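Local coordinates for protein hydroxyethylthiazole kinase (PDB 3HPD) that probably catalyses the magnesium- and ATP-dependent phosphorylation of the hydroxyl group of 4-methyl-5-beta-hydroxyethylthiazole, a step in thiamine diphosphate biosynthesis, at residues Ile21-Val26 / Ile64-Ser69; Val180-Glu185 / Ala217-Gly222. One frame throughout, in Å; residues are numbered along the deposited sequence.

How the contacts relate
Contact 1 (Ile21-Val26 with Ile64-Ser69) and contact 2 (Val180-Glu185 with Ala217-Gly222) lie on opposite sides of the chain's centre, with their own centres 24 Å apart and their nearest atoms about 10 Å from each other, so they do not touch. Each is near a different part of the predicted active site. In contact 1 the side chain of Val25 is about 6 Å from Gly192, a predicted substrate-binding residue, and the contact also reaches the subunit interface. In contact 2 the side chain of Leu218 is about 4 Å from that of Thr165 and about 5 Å from that of Lys118, both predicted to bind ATP.

Contact 1 of 2, residues Ile21-Val26 / Ile64-Ser69; sequences ITNFVV and IGTLDS
Thr66 OG1 accepts a nearly straight hydrogen bond from the backbone N of Phe24 (3.0 Å, 162° at the hydrogen), the one direct hydrogen bond joining the two loops. The same hydroxyl lies 2.9 Å from the O of a water that donates to Thr22 O, so it ties the 21-26 loop at two points. With chi1 at 57°, OG1 sits between the backbone N and carbonyl carbon of Thr66, which turns it to Phe24.

Van der Waals packing surrounds this bond. OG1 comes obliquely to the Phe24 ring, 3.2 Å from CD2, and the water lies over one face, offset toward the rim. Asn23 CB rests 3.6 Å from Gly65 CA, where any side chain on Gly65 would collide with Asn23 ND2, and 3.8 Å from Thr66 CG2. An alanine in place of Thr66 would probably leave Phe24 N and the bridging water without their shared partner and open a gap beside Asn23 CB.

The amide of Asn23 is held from both ends: OD1 takes weak bonds from Val25 N and Val26 N, while ND2 donates to Asn63 OD1, which also accepts from Gly65 N. Beyond the pair, the Phe24 ring meets Trp71 and packs edge-to-face on Phe24 of both neighbouring subunits.

The segments leave the C-terminal ends of parallel strands 17-21 and 59-63, which are adjacent in the sheet, and each leads into a helix. The contact thus joins two neighbouring strand-to-helix loops of the ribokinase-like alpha/beta fold, against the trimer interface.

Contact 2 of 2, residues Val180-Glu185 / Ala217-Gly222; sequences VYNGHE and ALVTFG
Val180 sets both of its methyl groups against Val219 CG2, with CG1 and CG2 each 4.0 Å away, while CG2 also lies 4.1 Å from Leu218 CB. The valine thus rests over the helix with its two branches sharing one methyl. Its first torsion, 176°, holds CG1 anti to the backbone N and CG2 anti to the carbonyl carbon, which turns both methyls to Val219 CG2. Val219, in the same rotamer, divides the work between its branches: CG2 meets Val180, whereas CG1 lies 3.8 Å from Asn182 OD1. Val180 slants across both Leu218 and Val219, and Asn182 likewise across Val219.

Asn182 has CG anti to its carbonyl carbon, beside the backbone N (chi1 -66°). Its CB lies over the backbone of Gly222, 3.8 Å from the C atom, and the amide group continues toward residues outside the pair. There OD1 accepts from Lys259 N, and ND2 donates to Glu226 OE2 and Tyr257 O, so three bonds fix the rotation of this buried amide.

Two glycines let the chains come close, with Gly183 CA 3.8 Å from Gly222 CA. A side chain on Gly222 would run into Asn182 CB. The phi of Gly183, 133°, would press a CB against the preceding carbonyl O. Gly183 CA makes a CH...O contact of 3.4 Å with Gly222 O, and its N donates to Glu226 OE2 rather than to that carbonyl.

Segment 180-185 leaves strand 177-180, which pairs with 169-172 and 260-263 in the sheet, and runs against helix 210-231 at Leu218, Val219 and Gly222. Leu218 also packs on Asp169 and Val171 of strand 169-172, while Ala217, Thr220 and Phe221 touch helix 193-205.

Contact 1 of 2, residues Ile21-Val26 / Ile64-Ser69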
ATOM      1  N   ILE A  21     -13.016   1.863  -6.324  1.00  9.96           N
ATOM      2  CA  ILE A  21     -12.233   2.075  -7.537  1.00 11.41           C
ATOM      3  C   ILE A  21     -11.465   3.259  -6.973  1.00 11.28           C
ATOM      4  O   ILE A  21     -11.910   4.403  -7.040  1.00 10.16           O
ATOM      5  CB  ILE A  21     -13.111   2.488  -8.721  1.00 13.86           C
ATOM      6  CG1 ILE A  21     -14.153   1.394  -8.979  1.00 13.85           C
ATOM      7  CG2 ILE A  21     -12.243   2.696  -9.957  1.00 14.13           C
ATOM      8  CD1 ILE A  21     -15.153   1.726 -10.064  1.00 17.84           C
ATOM      9  N   THR A  22     -10.310   2.965  -6.393  1.00 11.94           N
ATOM     10  CA  THR A  22      -9.563   3.987  -5.690  1.00 11.20           C
ATOM     11  C   THR A  22      -8.109   4.232  -6.104  1.00 10.28           C
ATOM     12  O   THR A  22      -7.650   3.728  -7.132  1.00 10.92           O
ATOM     13  CB  THR A  22      -9.669   3.665  -4.180  1.00  9.93           C
ATOM     14  OG1 THR A  22      -9.183   4.761  -3.403  1.00 12.07           O
ATOM     15  CG2 THR A  22      -8.885   2.391  -3.852  1.00 11.47           C
ATOM     16  N   ASN A  23      -7.387   5.017  -5.305  1.00 10.43           N
ATOM     17  CA  ASN A  23      -6.002   5.349  -5.634  1.00  9.09           C
ATOM     18  C   ASN A  23      -4.968   4.428  -4.988  1.00 10.76           C
ATOM     19  O   ASN A  23      -5.220   3.805  -3.958  1.00  8.90           O
ATOM     20  CB  ASN A  23      -5.716   6.833  -5.322  1.00  9.92           C
ATOM     21  CG  ASN A  23      -5.489   7.109  -3.845  1.00 10.16           C
ATOM     22  OD1 ASN A  23      -4.519   6.638  -3.259  1.00 10.88           O
ATOM     23  ND2 ASN A  23      -6.378   7.900  -3.244  1.00 10.63           N
ATOM     24  N   PHE A  24      -3.799   4.344  -5.618  1.00 10.22           N
ATOM     25  CA  PHE A  24      -2.728   3.462  -5.170  1.00 10.65           C
ATOM     26  C   PHE A  24      -2.197   3.676  -3.767  1.00 11.32           C
ATOM     27  O   PHE A  24      -1.707   2.738  -3.138  1.00 12.73           O
ATOM     28  CB  PHE A  24      -1.564   3.530  -6.161  1.00 11.00           C
ATOM     29  CG  PHE A  24      -1.948   3.153  -7.562  1.00 10.73           C
ATOM     30  CD1 PHE A  24      -2.517   1.911  -7.828  1.00 11.79           C
ATOM     31  CD2 PHE A  24      -1.750   4.041  -8.615  1.00 11.53           C
ATOM     32  CE1 PHE A  24      -2.896   1.561  -9.125  1.00 13.03           C
ATOM     33  CE2 PHE A  24      -2.123   3.702  -9.915  1.00 11.49           C
ATOM     34  CZ  PHE A  24      -2.693   2.457 -10.172  1.00 12.57           C
ATOM     35  N   VAL A  25      -2.289   4.902  -3.273  1.00  9.83           N
ATOM     36  CA  VAL A  25      -1.784   5.215  -1.944  1.00 10.76           C
ATOM     37  C   VAL A  25      -2.690   4.704  -0.827  1.00 11.03           C
ATOM     38  O   VAL A  25      -2.217   4.404   0.270  1.00 13.01           O
ATOM     39  CB  VAL A  25      -1.611   6.748  -1.776  1.00 12.09           C
ATOM     40  CG1 VAL A  25      -1.061   7.076  -0.392  1.00 13.31           C
ATOM     41  CG2 VAL A  25      -0.687   7.284  -2.853  1.00 10.36           C
ATOM     42  N   VAL A  26      -3.983   4.577  -1.111  1.00 11.11           N
ATOM     43  CA  VAL A  26      -4.930   4.160  -0.077  1.00 10.74           C
ATOM     44  C   VAL A  26      -5.586   2.792  -0.241  1.00 11.20           C
ATOM     45  O   VAL A  26      -6.536   2.468   0.474  1.00 11.38           O
ATOM     46  CB  VAL A  26      -6.038   5.223   0.078  1.00 11.70           C
ATOM     47  CG1 VAL A  26      -5.405   6.606   0.224  1.00 10.27           C
ATOM     48  CG2 VAL A  26      -6.976   5.188  -1.130  1.00 10.43           C
ATOM     49  N   ILE A  64     -10.289   9.532  -7.067  1.00  9.78           N
ATOM     50  CA  ILE A  64      -9.400   9.876  -8.183  1.00 10.59           C
ATOM     51  C   ILE A  64      -7.968  10.270  -7.816  1.00 10.74           C
ATOM     52  O   ILE A  64      -7.257  10.840  -8.644  1.00 12.38           O
ATOM     53  CB  ILE A  64      -9.998  11.034  -9.011  1.00 10.68           C
ATOM     54  CG1 ILE A  64     -10.033  12.315  -8.168  1.00 12.31           C
ATOM     55  CG2 ILE A  64     -11.405  10.675  -9.465  1.00 10.53           C
ATOM     56  CD1 ILE A  64     -10.534  13.543  -8.925  1.00 13.92           C
ATOM     57  N   GLY A  65      -7.548   9.953  -6.594  1.00 10.70           N
ATOM     58  CA  GLY A  65      -6.213  10.310  -6.128  1.00 10.56           C
ATOM     59  C   GLY A  65      -5.018  10.054  -7.037  1.00 10.95           C
ATOM     60  O   GLY A  65      -4.078  10.854  -7.071  1.00 11.59           O
ATOM     61  N   THR A  66      -5.031   8.938  -7.757  1.00  9.90           N
ATOM     62  CA  THR A  66      -3.927   8.604  -8.656  1.00 10.09           C
ATOM     63  C   THR A  66      -4.471   8.151 -10.004  1.00 10.82           C
ATOM     64  O   THR A  66      -4.012   7.162 -10.567  1.00 10.48           O
ATOM     65  CB  THR A  66      -3.050   7.465  -8.083  1.00 10.72           C
ATOM     66  OG1 THR A  66      -3.865   6.310  -7.840  1.00 11.38           O
ATOM     67  CG2 THR A  66      -2.381   7.900  -6.780  1.00 10.42           C
ATOM     68  N   LEU A  67      -5.439   8.889 -10.530  1.00 11.81           N
ATOM     69  CA  LEU A  67      -6.049   8.524 -11.802  1.00 14.13           C
ATOM     70  C   LEU A  67      -5.188   8.712 -13.044  1.00 14.05           C
ATOM     71  O   LEU A  67      -4.154   9.377 -13.015  1.00 12.11           O
ATOM     72  CB  LEU A  67      -7.356   9.302 -12.005  1.00 17.58           C
ATOM     73  CG  LEU A  67      -7.399  10.835 -11.880  1.00 21.39           C
ATOM     74  CD1 LEU A  67      -6.024  11.463 -12.042  1.00 22.16           C
ATOM     75  CD2 LEU A  67      -8.373  11.381 -12.920  1.00 19.62           C
ATOM     76  N   ASP A  68      -5.631   8.083 -14.126  1.00 13.93           N
ATOM     77  CA  ASP A  68      -5.008   8.203 -15.438  1.00 15.19           C
ATOM     78  C   ASP A  68      -6.133   7.913 -16.431  1.00 15.67           C
ATOM     79  O   ASP A  68      -7.270   7.666 -16.013  1.00 14.30           O
ATOM     80  CB  ASP A  68      -3.797   7.262 -15.625  1.00 16.05           C
ATOM     81  CG  ASP A  68      -4.131   5.789 -15.448  1.00 19.06           C
ATOM     82  OD1 ASP A  68      -5.228   5.355 -15.851  1.00 17.09           O
ATOM     83  OD2 ASP A  68      -3.261   5.057 -14.924  1.00 21.00           O
ATOM     84  N   SER A  69      -5.847   7.966 -17.730  1.00 15.20           N
ATOM     85  CA  SER A  69      -6.889   7.739 -18.727  1.00 15.94           C
ATOM     86  C   SER A  69      -7.601   6.399 -18.568  1.00 15.04           C
ATOM     87  O   SER A  69      -8.817   6.310 -18.756  1.00 14.40           O
ATOM     88  CB  SER A  69      -6.311   7.860 -20.145  1.00 16.68           C
ATOM     89  OG  SER A  69      -5.279   6.919 -20.369  1.00 18.67           O
TER
HETATM   90  O   HOH W   1      -5.842   4.725  -9.240  1.00 11.46           O

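Contact 2 of 2, residues Val180-Glu185 / Ala217-Gly222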
ATOM      1  N   VAL A 180     -19.927  18.748  12.241  1.00 14.06           N
ATOM      2  CA  VAL A 180     -19.226  17.726  13.011  1.00 14.63           C
ATOM      3  C   VAL A 180     -17.959  18.330  13.599  1.00 14.24           C
ATOM      4  O   VAL A 180     -17.114  18.837  12.863  1.00 13.35           O
ATOM      5  CB  VAL A 180     -18.844  16.524  12.124  1.00 15.20           C
ATOM      6  CG1 VAL A 180     -18.020  15.521  12.928  1.00 13.12           C
ATOM      7  CG2 VAL A 180     -20.104  15.865  11.581  1.00 14.90           C
ATOM      8  N   TYR A 181     -17.831  18.271  14.921  1.00 14.54           N
ATOM      9  CA  TYR A 181     -16.674  18.845  15.606  1.00 15.89           C
ATOM     10  C   TYR A 181     -15.613  17.828  16.021  1.00 16.33           C
ATOM     11  O   TYR A 181     -14.547  18.213  16.508  1.00 16.52           O
ATOM     12  CB  TYR A 181     -17.140  19.618  16.845  1.00 16.75           C
ATOM     13  CG  TYR A 181     -18.154  20.694  16.540  1.00 19.15           C
ATOM     14  CD1 TYR A 181     -17.766  21.904  15.966  1.00 21.58           C
ATOM     15  CD2 TYR A 181     -19.509  20.485  16.786  1.00 22.45           C
ATOM     16  CE1 TYR A 181     -18.706  22.880  15.639  1.00 24.73           C
ATOM     17  CE2 TYR A 181     -20.458  21.454  16.463  1.00 24.96           C
ATOM     18  CZ  TYR A 181     -20.048  22.647  15.890  1.00 24.07           C
ATOM     19  OH  TYR A 181     -20.983  23.597  15.560  1.00 27.99           O
ATOM     20  N   ASN A 182     -15.901  16.542  15.835  1.00 14.17           N
ATOM     21  CA  ASN A 182     -14.958  15.488  16.205  1.00 15.62           C
ATOM     22  C   ASN A 182     -13.753  15.429  15.274  1.00 15.34           C
ATOM     23  O   ASN A 182     -13.819  15.872  14.124  1.00 16.00           O
ATOM     24  CB  ASN A 182     -15.646  14.121  16.208  1.00 13.98           C
ATOM     25  CG  ASN A 182     -16.707  14.005  17.284  1.00 16.13           C
ATOM     26  OD1 ASN A 182     -17.903  13.937  16.991  1.00 14.46           O
ATOM     27  ND2 ASN A 182     -16.272  13.989  18.542  1.00 14.39           N
ATOM     28  N   GLY A 183     -12.656  14.872  15.784  1.00 15.34           N
ATOM     29  CA  GLY A 183     -11.443  14.751  14.996  1.00 13.78           C
ATOM     30  C   GLY A 183     -10.207  15.192  15.758  1.00 14.36           C
ATOM     31  O   GLY A 183     -10.288  15.600  16.919  1.00 14.37           O
ATOM     32  N   HIS A 184      -9.053  15.099  15.108  1.00 13.20           N
ATOM     33  CA  HIS A 184      -7.802  15.511  15.728  1.00 12.48           C
ATOM     34  C   HIS A 184      -6.826  15.952  14.650  1.00 13.42           C
ATOM     35  O   HIS A 184      -6.749  15.341  13.584  1.00 11.35           O
ATOM     36  CB  HIS A 184      -7.190  14.374  16.553  1.00 12.29           C
ATOM     37  CG  HIS A 184      -6.081  14.829  17.448  1.00 12.36           C
ATOM     38  ND1 HIS A 184      -4.821  15.133  16.977  1.00 13.06           N
ATOM     39  CD2 HIS A 184      -6.074  15.144  18.766  1.00 12.46           C
ATOM     40  CE1 HIS A 184      -4.089  15.620  17.963  1.00 13.33           C
ATOM     41  NE2 HIS A 184      -4.827  15.639  19.060  1.00 11.79           N
ATOM     42  N   GLU A 185      -6.078  17.012  14.933  1.00 13.10           N
ATOM     43  CA  GLU A 185      -5.133  17.551  13.965  1.00 14.49           C
ATOM     44  C   GLU A 185      -4.036  16.607  13.491  1.00 12.94           C
ATOM     45  O   GLU A 185      -3.488  16.807  12.411  1.00 13.06           O
ATOM     46  CB  GLU A 185      -4.494  18.836  14.504  1.00 18.31           C
ATOM     47  CG  GLU A 185      -3.936  18.732  15.904  1.00 24.35           C
ATOM     48  CD  GLU A 185      -3.183  19.984  16.318  1.00 31.44           C
ATOM     49  OE1 GLU A 185      -3.650  21.096  15.987  1.00 33.10           O
ATOM     50  OE2 GLU A 185      -2.130  19.857  16.982  1.00 34.50           O
ATOM     51  N   ALA A 217     -20.389   8.799   9.271  1.00 10.90           N
ATOM     52  CA  ALA A 217     -19.018   8.425   8.933  1.00 11.81           C
ATOM     53  C   ALA A 217     -18.022   9.415   9.526  1.00 11.61           C
ATOM     54  O   ALA A 217     -16.988   9.023  10.067  1.00 10.61           O
ATOM     55  CB  ALA A 217     -18.852   8.364   7.421  1.00 10.39           C
ATOM     56  N   LEU A 218     -18.344  10.700   9.429  1.00 10.86           N
ATOM     57  CA  LEU A 218     -17.473  11.748   9.946  1.00 11.86           C
ATOM     58  C   LEU A 218     -17.372  11.724  11.465  1.00 12.13           C
ATOM     59  O   LEU A 218     -16.295  11.933  12.021  1.00 12.24           O
ATOM     60  CB  LEU A 218     -17.962  13.117   9.462  1.00 10.94           C
ATOM     61  CG  LEU A 218     -17.681  13.380   7.979  1.00 11.18           C
ATOM     62  CD1 LEU A 218     -18.627  14.440   7.440  1.00 14.42           C
ATOM     63  CD2 LEU A 218     -16.226  13.801   7.804  1.00 13.40           C
ATOM     64  N   VAL A 219     -18.489  11.466  12.137  1.00 11.35           N
ATOM     65  CA  VAL A 219     -18.490  11.408  13.593  1.00 11.04           C
ATOM     66  C   VAL A 219     -17.716  10.179  14.061  1.00 11.09           C
ATOM     67  O   VAL A 219     -16.857  10.264  14.938  1.00  9.69           O
ATOM     68  CB  VAL A 219     -19.931  11.349  14.146  1.00 11.81           C
ATOM     69  CG1 VAL A 219     -19.918  10.965  15.622  1.00 10.91           C
ATOM     70  CG2 VAL A 219     -20.604  12.703  13.954  1.00  9.96           C
ATOM     71  N   THR A 220     -18.017   9.034  13.461  1.00 11.16           N
ATOM     72  CA  THR A 220     -17.343   7.796  13.827  1.00 12.51           C
ATOM     73  C   THR A 220     -15.833   7.890  13.628  1.00 12.81           C
ATOM     74  O   THR A 220     -15.060   7.530  14.516  1.00 11.41           O
ATOM     75  CB  THR A 220     -17.894   6.611  13.006  1.00 14.20           C
ATOM     76  OG1 THR A 220     -19.276   6.421  13.329  1.00 16.59           O
ATOM     77  CG2 THR A 220     -17.133   5.337  13.323  1.00 16.79           C
ATOM     78  N   PHE A 221     -15.410   8.377  12.468  1.00 10.87           N
ATOM     79  CA  PHE A 221     -13.979   8.484  12.190  1.00 10.83           C
ATOM     80  C   PHE A 221     -13.322   9.556  13.052  1.00 10.71           C
ATOM     81  O   PHE A 221     -12.185   9.397  13.502  1.00  9.47           O
ATOM     82  CB  PHE A 221     -13.742   8.805  10.713  1.00 10.21           C
ATOM     83  CG  PHE A 221     -12.296   8.757  10.312  1.00 11.54           C
ATOM     84  CD1 PHE A 221     -11.644   7.538  10.165  1.00 13.06           C
ATOM     85  CD2 PHE A 221     -11.577   9.932  10.113  1.00 13.28           C
ATOM     86  CE1 PHE A 221     -10.294   7.484   9.816  1.00 14.82           C
ATOM     87  CE2 PHE A 221     -10.224   9.891   9.764  1.00 13.17           C
ATOM     88  CZ  PHE A 221      -9.583   8.666   9.619  1.00 12.37           C
ATOM     89  N   GLY A 222     -14.042  10.654  13.267  1.00 10.90           N
ATOM     90  CA  GLY A 222     -13.516  11.737  14.080  1.00 11.26           C
ATOM     91  C   GLY A 222     -13.260  11.283  15.504  1.00  9.89           C
ATOM     92  O   GLY A 222     -12.258  11.657  16.118  1.00 10.88           O
TER